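PDB 5B68: 4-alpha-glucanotransferase from Corynebacterium glutamicum, which is an amylomaltase, also called disproportionating enzyme, that contains a beta sandwich domain in its N-terminal part and a TIM-barrel domain. Local coordinates for residues 199-211 with 687-700. Residues are numbered along the deposited sequence; the frame is centred on the assembly and turned at random.
Sequences NDLGNLASVVAQD and IESLRENELYHRVA
Asp211 and Arg691 meet side-on in a two-nitrogen salt bridge, with carboxylate and guanidinium planes only 11° apart. Arg691 NE reaches Asp211 OD2 at 2.8 Å (N-H...O 170°) and Arg691 NH2 reaches Asp211 OD1 at 3.0 Å (172°), each meeting the syn lone pair of its oxygen. Asp211 OD2 also accepts from the hydroxyl of Tyr696, whose OH lies 2.6 Å away on the anti side, somewhat out of the carboxylate plane; three direct donors thus fix the rotation of the carboxylate. That hydroxyl in turn accepts from a water that also donates to Val208 O. His697 gives its NE2 proton to Arg691 O (2.6 Å), tying the start of helix 694-702 to the preceding turn, while its CE1 lies over one guanidinium face, toward the rim. In this TIM-barrel enzyme, the contact joins helix 198-209, which follows barrel strand 177-182, to the C-terminal segment running into helix 694-702. Further along, the seam turns apolar: Ile687 CG2 sits 4.0 Å from Val207 CG2 and against the amide of Asn203, and Leu690 CD1 packs tightly on Leu204 CD1 at 3.5 Å. A water accepts from Asn203 ND2 and donates to Glu688 OE2, whose partner oxygen OE1 is bound by Thr190 N.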
ATOM      1  N   ASN A 199      -4.136  -6.181  19.792  1.00 18.90           N
ATOM      2  CA  ASN A 199      -5.007  -5.796  20.870  1.00 18.93           C
ATOM      3  C   ASN A 199      -5.071  -4.310  21.011  1.00 20.01           C
ATOM      4  O   ASN A 199      -6.149  -3.718  21.072  1.00 17.72           O
ATOM      5  CB  ASN A 199      -4.548  -6.449  22.191  1.00 22.41           C
ATOM      6  CG  ASN A 199      -5.510  -6.198  23.335  1.00 20.83           C
ATOM      7  OD1 ASN A 199      -5.683  -5.074  23.770  1.00 23.24           O
ATOM      8  ND2 ASN A 199      -6.140  -7.254  23.817  1.00 20.11           N
ATOM      9  N   ASP A 200      -3.885  -3.710  21.023  1.00 18.38           N
ATOM     10  CA  ASP A 200      -3.789  -2.266  21.034  1.00 19.49           C
ATOM     11  C   ASP A 200      -4.537  -1.575  19.900  1.00 20.84           C
ATOM     12  O   ASP A 200      -5.104  -0.503  20.097  1.00 20.06           O
ATOM     13  CB  ASP A 200      -2.347  -1.765  21.047  1.00 20.59           C
ATOM     14  CG  ASP A 200      -1.544  -2.299  22.239  1.00 22.18           C
ATOM     15  OD1 ASP A 200      -2.045  -2.199  23.340  1.00 23.46           O
ATOM     16  OD2 ASP A 200      -0.381  -2.766  22.055  1.00 23.63           O
ATOM     17  N   LEU A 201      -4.474  -2.170  18.716  1.00 20.05           N
ATOM     18  CA  LEU A 201      -5.212  -1.676  17.531  1.00 20.21           C
ATOM     19  C   LEU A 201      -6.692  -1.546  17.827  1.00 18.77           C
ATOM     20  O   LEU A 201      -7.352  -0.485  17.586  1.00 17.81           O
ATOM     21  CB  LEU A 201      -4.959  -2.589  16.326  1.00 18.26           C
ATOM     22  CG  LEU A 201      -5.685  -2.254  15.018  1.00 19.88           C
ATOM     23  CD1 LEU A 201      -5.256  -0.887  14.571  1.00 20.65           C
ATOM     24  CD2 LEU A 201      -5.358  -3.304  13.984  1.00 22.43           C
ATOM     25  N   GLY A 202      -7.284  -2.629  18.291  1.00 18.08           N
ATOM     26  CA  GLY A 202      -8.698  -2.620  18.596  1.00 20.06           C
ATOM     27  C   GLY A 202      -9.092  -1.706  19.774  1.00 19.41           C
ATOM     28  O   GLY A 202     -10.100  -1.026  19.721  1.00 19.17           O
ATOM     29  N   ASN A 203      -8.217  -1.631  20.767  1.00 19.35           N
ATOM     30  CA  ASN A 203      -8.382  -0.804  21.961  1.00 19.28           C
ATOM     31  C   ASN A 203      -8.379   0.668  21.531  1.00 19.57           C
ATOM     32  O   ASN A 203      -9.326   1.386  21.842  1.00 19.03           O
ATOM     33  CB  ASN A 203      -7.213  -1.084  22.933  1.00 20.69           C
ATOM     34  CG  ASN A 203      -7.405  -0.427  24.317  1.00 23.98           C
ATOM     35  OD1 ASN A 203      -8.396   0.305  24.568  1.00 22.82           O
ATOM     36  ND2 ASN A 203      -6.416  -0.640  25.199  1.00 21.26           N
ATOM     37  N   LEU A 204      -7.339   1.066  20.805  1.00 17.52           N
ATOM     38  CA  LEU A 204      -7.200   2.451  20.301  1.00 19.11           C
ATOM     39  C   LEU A 204      -8.433   2.782  19.462  1.00 18.46           C
ATOM     40  O   LEU A 204      -8.996   3.890  19.619  1.00 19.25           O
ATOM     41  CB  LEU A 204      -5.947   2.672  19.537  1.00 18.66           C
ATOM     42  CG  LEU A 204      -5.622   4.058  18.998  1.00 21.87           C
ATOM     43  CD1 LEU A 204      -5.617   5.083  20.099  1.00 21.41           C
ATOM     44  CD2 LEU A 204      -4.353   4.035  18.210  1.00 22.71           C
ATOM     45  N   ALA A 205      -8.863   1.893  18.575  1.00 18.63           N
ATOM     46  CA  ALA A 205     -10.040   2.207  17.735  1.00 19.87           C
ATOM     47  C   ALA A 205     -11.232   2.489  18.595  1.00 19.64           C
ATOM     48  O   ALA A 205     -11.942   3.508  18.368  1.00 20.37           O
ATOM     49  CB  ALA A 205     -10.394   1.080  16.761  1.00 17.79           C
ATOM     50  N   SER A 206     -11.399   1.663  19.633  1.00 20.57           N
ATOM     51  CA  SER A 206     -12.609   1.805  20.467  1.00 21.18           C
ATOM     52  C   SER A 206     -12.524   3.136  21.225  1.00 20.04           C
ATOM     53  O   SER A 206     -13.542   3.792  21.409  1.00 20.21           O
ATOM     54  CB  SER A 206     -12.883   0.597  21.377  1.00 26.78           C
ATOM     55  OG  SER A 206     -11.909   0.586  22.386  1.00 33.11           O
ATOM     56  N   VAL A 207     -11.337   3.552  21.635  1.00 19.97           N
ATOM     57  CA  VAL A 207     -11.185   4.806  22.387  1.00 21.05           C
ATOM     58  C   VAL A 207     -11.466   6.013  21.525  1.00 21.83           C
ATOM     59  O   VAL A 207     -12.226   6.873  21.883  1.00 21.40           O
ATOM     60  CB  VAL A 207      -9.750   4.921  22.947  1.00 21.64           C
ATOM     61  CG1 VAL A 207      -9.413   6.344  23.397  1.00 24.61           C
ATOM     62  CG2 VAL A 207      -9.528   3.951  24.071  1.00 22.44           C
ATOM     63  N   VAL A 208     -10.874   6.090  20.348  1.00 18.94           N
ATOM     64  CA  VAL A 208     -11.027   7.344  19.546  1.00 19.40           C
ATOM     65  C   VAL A 208     -12.425   7.362  18.983  1.00 18.14           C
ATOM     66  O   VAL A 208     -12.929   8.430  18.665  1.00 22.14           O
ATOM     67  CB  VAL A 208      -9.958   7.508  18.469  1.00 20.82           C
ATOM     68  CG1 VAL A 208      -8.575   7.596  19.072  1.00 22.62           C
ATOM     69  CG2 VAL A 208      -9.995   6.355  17.475  1.00 19.42           C
ATOM     70  N   ALA A 209     -13.086   6.201  18.872  1.00 18.08           N
ATOM     71  CA  ALA A 209     -14.449   6.162  18.392  1.00 19.13           C
ATOM     72  C   ALA A 209     -15.410   6.873  19.385  1.00 23.27           C
ATOM     73  O   ALA A 209     -16.455   7.346  18.987  1.00 22.28           O
ATOM     74  CB  ALA A 209     -14.890   4.722  18.238  1.00 18.44           C
ATOM     75  N   GLN A 210     -15.022   6.977  20.662  1.00 23.71           N
ATOM     76  CA  GLN A 210     -15.940   7.539  21.701  1.00 26.14           C
ATOM     77  C   GLN A 210     -16.023   9.032  21.473  1.00 25.72           C
ATOM     78  O   GLN A 210     -16.935   9.689  21.966  1.00 27.73           O
ATOM     79  CB  GLN A 210     -15.360   7.299  23.092  1.00 28.72           C
ATOM     80  CG  GLN A 210     -15.304   5.836  23.399  1.00 29.97           C
ATOM     81  CD  GLN A 210     -14.499   5.477  24.623  1.00 36.74           C
ATOM     82  OE1 GLN A 210     -13.803   6.306  25.226  1.00 46.31           O
ATOM     83  NE2 GLN A 210     -14.489   4.181  24.917  1.00 36.67           N
ATOM     84  N   ASP A 211     -15.029   9.598  20.795  1.00 23.51           N
ATOM     85  CA  ASP A 211     -15.040  11.005  20.478  1.00 25.47           C
ATOM     86  C   ASP A 211     -15.364  11.373  19.053  1.00 25.36           C
ATOM     87  O   ASP A 211     -15.157  12.538  18.701  1.00 25.37           O
ATOM     88  CB  ASP A 211     -13.748  11.658  20.966  1.00 28.49           C
ATOM     89  CG  ASP A 211     -13.509  11.352  22.404  1.00 29.94           C
ATOM     90  OD1 ASP A 211     -14.327  11.803  23.213  1.00 28.67           O
ATOM     91  OD2 ASP A 211     -12.584  10.609  22.743  1.00 32.53           O
ATOM     92  N   ILE A 687      -2.358   4.194  25.730  1.00 19.57           N
ATOM     93  CA  ILE A 687      -3.771   4.244  25.251  1.00 21.73           C
ATOM     94  C   ILE A 687      -4.719   4.563  26.408  1.00 25.01           C
ATOM     95  O   ILE A 687      -5.698   5.323  26.262  1.00 24.81           O
ATOM     96  CB  ILE A 687      -4.193   2.938  24.582  1.00 22.49           C
ATOM     97  CG1 ILE A 687      -3.422   2.797  23.300  1.00 23.11           C
ATOM     98  CG2 ILE A 687      -5.706   2.906  24.317  1.00 23.60           C
ATOM     99  CD1 ILE A 687      -3.412   1.399  22.690  1.00 25.36           C
ATOM    100  N   GLU A 688      -4.397   4.017  27.573  1.00 28.59           N
ATOM    101  CA  GLU A 688      -5.250   4.123  28.752  1.00 30.18           C
ATOM    102  C   GLU A 688      -5.380   5.561  29.231  1.00 29.31           C
ATOM    103  O   GLU A 688      -6.378   5.917  29.844  1.00 29.99           O
ATOM    104  CB  GLU A 688      -4.743   3.231  29.901  1.00 30.69           C
ATOM    105  CG  GLU A 688      -5.083   1.765  29.712  1.00 36.10           C
ATOM    106  CD  GLU A 688      -4.051   1.025  28.905  1.00 37.66           C
ATOM    107  OE1 GLU A 688      -3.062   1.629  28.388  1.00 31.46           O
ATOM    108  OE2 GLU A 688      -4.242  -0.181  28.827  1.00 47.41           O
ATOM    109  N   SER A 689      -4.373   6.357  28.949  1.00 26.41           N
ATOM    110  CA  SER A 689      -4.332   7.723  29.377  1.00 30.37           C
ATOM    111  C   SER A 689      -4.790   8.702  28.375  1.00 30.90           C
ATOM    112  O   SER A 689      -4.707   9.908  28.659  1.00 28.62           O
ATOM    113  CB  SER A 689      -2.897   8.120  29.622  1.00 30.16           C
ATOM    114  OG  SER A 689      -2.416   7.338  30.650  1.00 33.09           O
ATOM    115  N   LEU A 690      -5.111   8.268  27.153  1.00 27.52           N
ATOM    116  CA  LEU A 690      -5.344   9.253  26.099  1.00 27.11           C
ATOM    117  C   LEU A 690      -6.403  10.267  26.423  1.00 27.52           C
ATOM    118  O   LEU A 690      -6.244  11.482  26.126  1.00 30.67           O
ATOM    119  CB  LEU A 690      -5.763   8.557  24.796  1.00 26.47           C
ATOM    120  CG  LEU A 690      -4.575   8.056  23.966  1.00 28.44           C
ATOM    121  CD1 LEU A 690      -5.086   7.129  22.856  1.00 26.76           C
ATOM    122  CD2 LEU A 690      -3.848   9.185  23.266  1.00 27.09           C
ATOM    123  N   ARG A 691      -7.502   9.775  26.936  1.00 24.99           N
ATOM    124  CA  ARG A 691      -8.651  10.592  27.221  1.00 28.38           C
ATOM    125  C   ARG A 691      -8.564  11.292  28.580  1.00 33.00           C
ATOM    126  O   ARG A 691      -9.496  11.951  28.933  1.00 35.91           O
ATOM    127  CB  ARG A 691      -9.946   9.775  27.113  1.00 32.06           C
ATOM    128  CG  ARG A 691     -10.131   9.311  25.693  1.00 34.71           C
ATOM    129  CD  ARG A 691     -11.425   8.568  25.430  1.00 35.43           C
ATOM    130  NE  ARG A 691     -12.525   9.490  25.259  1.00 36.66           N
ATOM    131  CZ  ARG A 691     -13.366   9.809  26.233  1.00 42.50           C
ATOM    132  NH1 ARG A 691     -13.248   9.252  27.461  1.00 36.90           N
ATOM    133  NH2 ARG A 691     -14.343  10.687  25.969  1.00 34.99           N
ATOM    134  N   GLU A 692      -7.441  11.158  29.309  1.00 33.34           N
ATOM    135  CA  GLU A 692      -7.203  11.872  30.538  1.00 37.53           C
ATOM    136  C   GLU A 692      -6.577  13.213  30.218  1.00 38.16           C
ATOM    137  O   GLU A 692      -6.515  14.030  31.089  1.00 37.17           O
ATOM    138  CB  GLU A 692      -6.251  11.083  31.477  1.00 41.13           C
ATOM    139  CG  GLU A 692      -6.880   9.822  32.030  1.00 47.11           C
ATOM    140  CD  GLU A 692      -5.892   8.884  32.725  1.00 58.00           C
ATOM    141  OE1 GLU A 692      -4.644   9.045  32.598  1.00 64.36           O
ATOM    142  OE2 GLU A 692      -6.382   7.947  33.390  1.00 60.69           O
ATOM    143  N   ASN A 693      -6.046  13.453  29.017  1.00 42.99           N
ATOM    144  CA  ASN A 693      -5.308  14.722  28.818  1.00 46.68           C
ATOM    145  C   ASN A 693      -6.245  15.689  28.140  1.00 38.47           C
ATOM    146  O   ASN A 693      -6.979  15.302  27.238  1.00 30.58           O
ATOM    147  CB  ASN A 693      -4.037  14.641  27.966  1.00 57.51           C
ATOM    148  CG  ASN A 693      -3.394  13.276  27.953  1.00 70.59           C
ATOM    149  OD1 ASN A 693      -2.822  12.815  28.952  1.00 79.14           O
ATOM    150  ND2 ASN A 693      -3.466  12.617  26.794  1.00 79.67           N
ATOM    151  N   GLU A 694      -6.218  16.938  28.584  1.00 37.14           N
ATOM    152  CA  GLU A 694      -7.077  17.969  28.041  1.00 34.57           C
ATOM    153  C   GLU A 694      -6.793  18.266  26.556  1.00 31.73           C
ATOM    154  O   GLU A 694      -7.760  18.550  25.806  1.00 24.29           O
ATOM    155  CB  GLU A 694      -6.970  19.270  28.889  1.00 44.12           C
ATOM    156  CG  GLU A 694      -8.003  20.364  28.543  1.00 53.22           C
ATOM    157  CD  GLU A 694      -7.788  21.710  29.297  1.00 68.29           C
ATOM    158  OE1 GLU A 694      -6.609  22.177  29.456  1.00 59.89           O
ATOM    159  OE2 GLU A 694      -8.813  22.326  29.720  1.00 73.42           O
ATOM    160  N   LEU A 695      -5.513  18.202  26.135  1.00 30.27           N
ATOM    161  CA  LEU A 695      -5.138  18.432  24.707  1.00 28.14           C
ATOM    162  C   LEU A 695      -5.889  17.472  23.753  1.00 23.30           C
ATOM    163  O   LEU A 695      -6.476  17.916  22.778  1.00 23.83           O
ATOM    164  CB  LEU A 695      -3.615  18.389  24.469  1.00 28.30           C
ATOM    165  CG  LEU A 695      -3.179  18.640  23.006  1.00 29.75           C
ATOM    166  CD1 LEU A 695      -3.743  20.002  22.542  1.00 33.69           C
ATOM    167  CD2 LEU A 695      -1.663  18.627  22.807  1.00 32.31           C
ATOM    168  N   TYR A 696      -5.951  16.191  24.103  1.00 22.02           N
ATOM    169  CA  TYR A 696      -6.732  15.209  23.321  1.00 20.73           C
ATOM    170  C   TYR A 696      -8.171  15.671  23.059  1.00 22.88           C
ATOM    171  O   TYR A 696      -8.643  15.650  21.935  1.00 20.81           O
ATOM    172  CB  TYR A 696      -6.731  13.840  24.042  1.00 21.55           C
ATOM    173  CG  TYR A 696      -7.630  12.860  23.394  1.00 21.00           C
ATOM    174  CD1 TYR A 696      -8.949  12.826  23.722  1.00 22.17           C
ATOM    175  CD2 TYR A 696      -7.194  12.029  22.381  1.00 23.12           C
ATOM    176  CE1 TYR A 696      -9.820  11.963  23.130  1.00 21.57           C
ATOM    177  CE2 TYR A 696      -8.067  11.171  21.769  1.00 23.99           C
ATOM    178  CZ  TYR A 696      -9.377  11.150  22.123  1.00 24.76           C
ATOM    179  OH  TYR A 696     -10.282  10.313  21.526  1.00 23.89           O
ATOM    180  N   HIS A 697      -8.861  16.091  24.126  1.00 23.15           N
ATOM    181  CA  HIS A 697     -10.248  16.495  24.066  1.00 23.39           C
ATOM    182  C   HIS A 697     -10.360  17.781  23.287  1.00 21.74           C
ATOM    183  O   HIS A 697     -11.326  17.943  22.531  1.00 22.51           O
ATOM    184  CB  HIS A 697     -10.832  16.678  25.481  1.00 26.27           C
ATOM    185  CG  HIS A 697     -11.024  15.380  26.184  1.00 25.08           C
ATOM    186  ND1 HIS A 697     -11.966  14.476  25.773  1.00 29.30           N
ATOM    187  CD2 HIS A 697     -10.298  14.762  27.150  1.00 28.01           C
ATOM    188  CE1 HIS A 697     -11.882  13.384  26.513  1.00 29.13           C
ATOM    189  NE2 HIS A 697     -10.880  13.537  27.360  1.00 26.72           N
ATOM    190  N   ARG A 698      -9.423  18.709  23.475  1.00 20.14           N
ATOM    191  CA  ARG A 698      -9.482  19.968  22.658  1.00 22.97           C
ATOM    192  C   ARG A 698      -9.395  19.680  21.101  1.00 22.26           C
ATOM    193  O   ARG A 698     -10.147  20.226  20.238  1.00 21.04           O
ATOM    194  CB  ARG A 698      -8.396  20.915  23.102  1.00 22.94           C
ATOM    195  CG  ARG A 698      -8.605  21.455  24.521  1.00 27.26           C
ATOM    196  CD  ARG A 698      -7.466  22.343  24.993  1.00 26.24           C
ATOM    197  NE  ARG A 698      -7.547  23.626  24.360  1.00 29.01           N
ATOM    198  CZ  ARG A 698      -6.889  24.741  24.695  1.00 27.42           C
ATOM    199  NH1 ARG A 698      -7.071  25.829  23.950  1.00 26.33           N
ATOM    200  NH2 ARG A 698      -6.111  24.815  25.765  1.00 26.70           N
ATOM    201  N   VAL A 699      -8.458  18.811  20.736  1.00 19.05           N
ATOM    202  CA  VAL A 699      -8.254  18.531  19.319  1.00 20.23           C
ATOM    203  C   VAL A 699      -9.404  17.712  18.823  1.00 20.44           C
ATOM    204  O   VAL A 699      -9.860  17.965  17.694  1.00 20.50           O
ATOM    205  CB  VAL A 699      -6.880  17.863  19.064  1.00 21.51           C
ATOM    206  CG1 VAL A 699      -6.729  17.366  17.628  1.00 22.68           C
ATOM    207  CG2 VAL A 699      -5.770  18.825  19.534  1.00 19.86           C
ATOM    208  N   ALA A 700      -9.867  16.746  19.628  1.00 19.91           N
ATOM    209  CA  ALA A 700     -11.055  15.941  19.210  1.00 20.24           C
ATOM    210  C   ALA A 700     -12.287  16.806  18.980  1.00 22.95           C
ATOM    211  O   ALA A 700     -12.964  16.676  17.965  1.00 22.12           O
ATOM    212  CB  ALA A 700     -11.356  14.834  20.168  1.00 22.87           C
TER
HETATM  213  O   HOH W   1      -6.810  -0.432  28.139  1.00 40.61           O
HETATM  214  O   HOH W   2     -11.083  10.698  18.795  1.00 26.96           O
HETATM  215  O   HOH W   3     -13.570  14.062  16.997  1.00 32.03           O
HETATM  216  O   HOH W   4     -14.204  15.074  23.736  1.00 49.31           O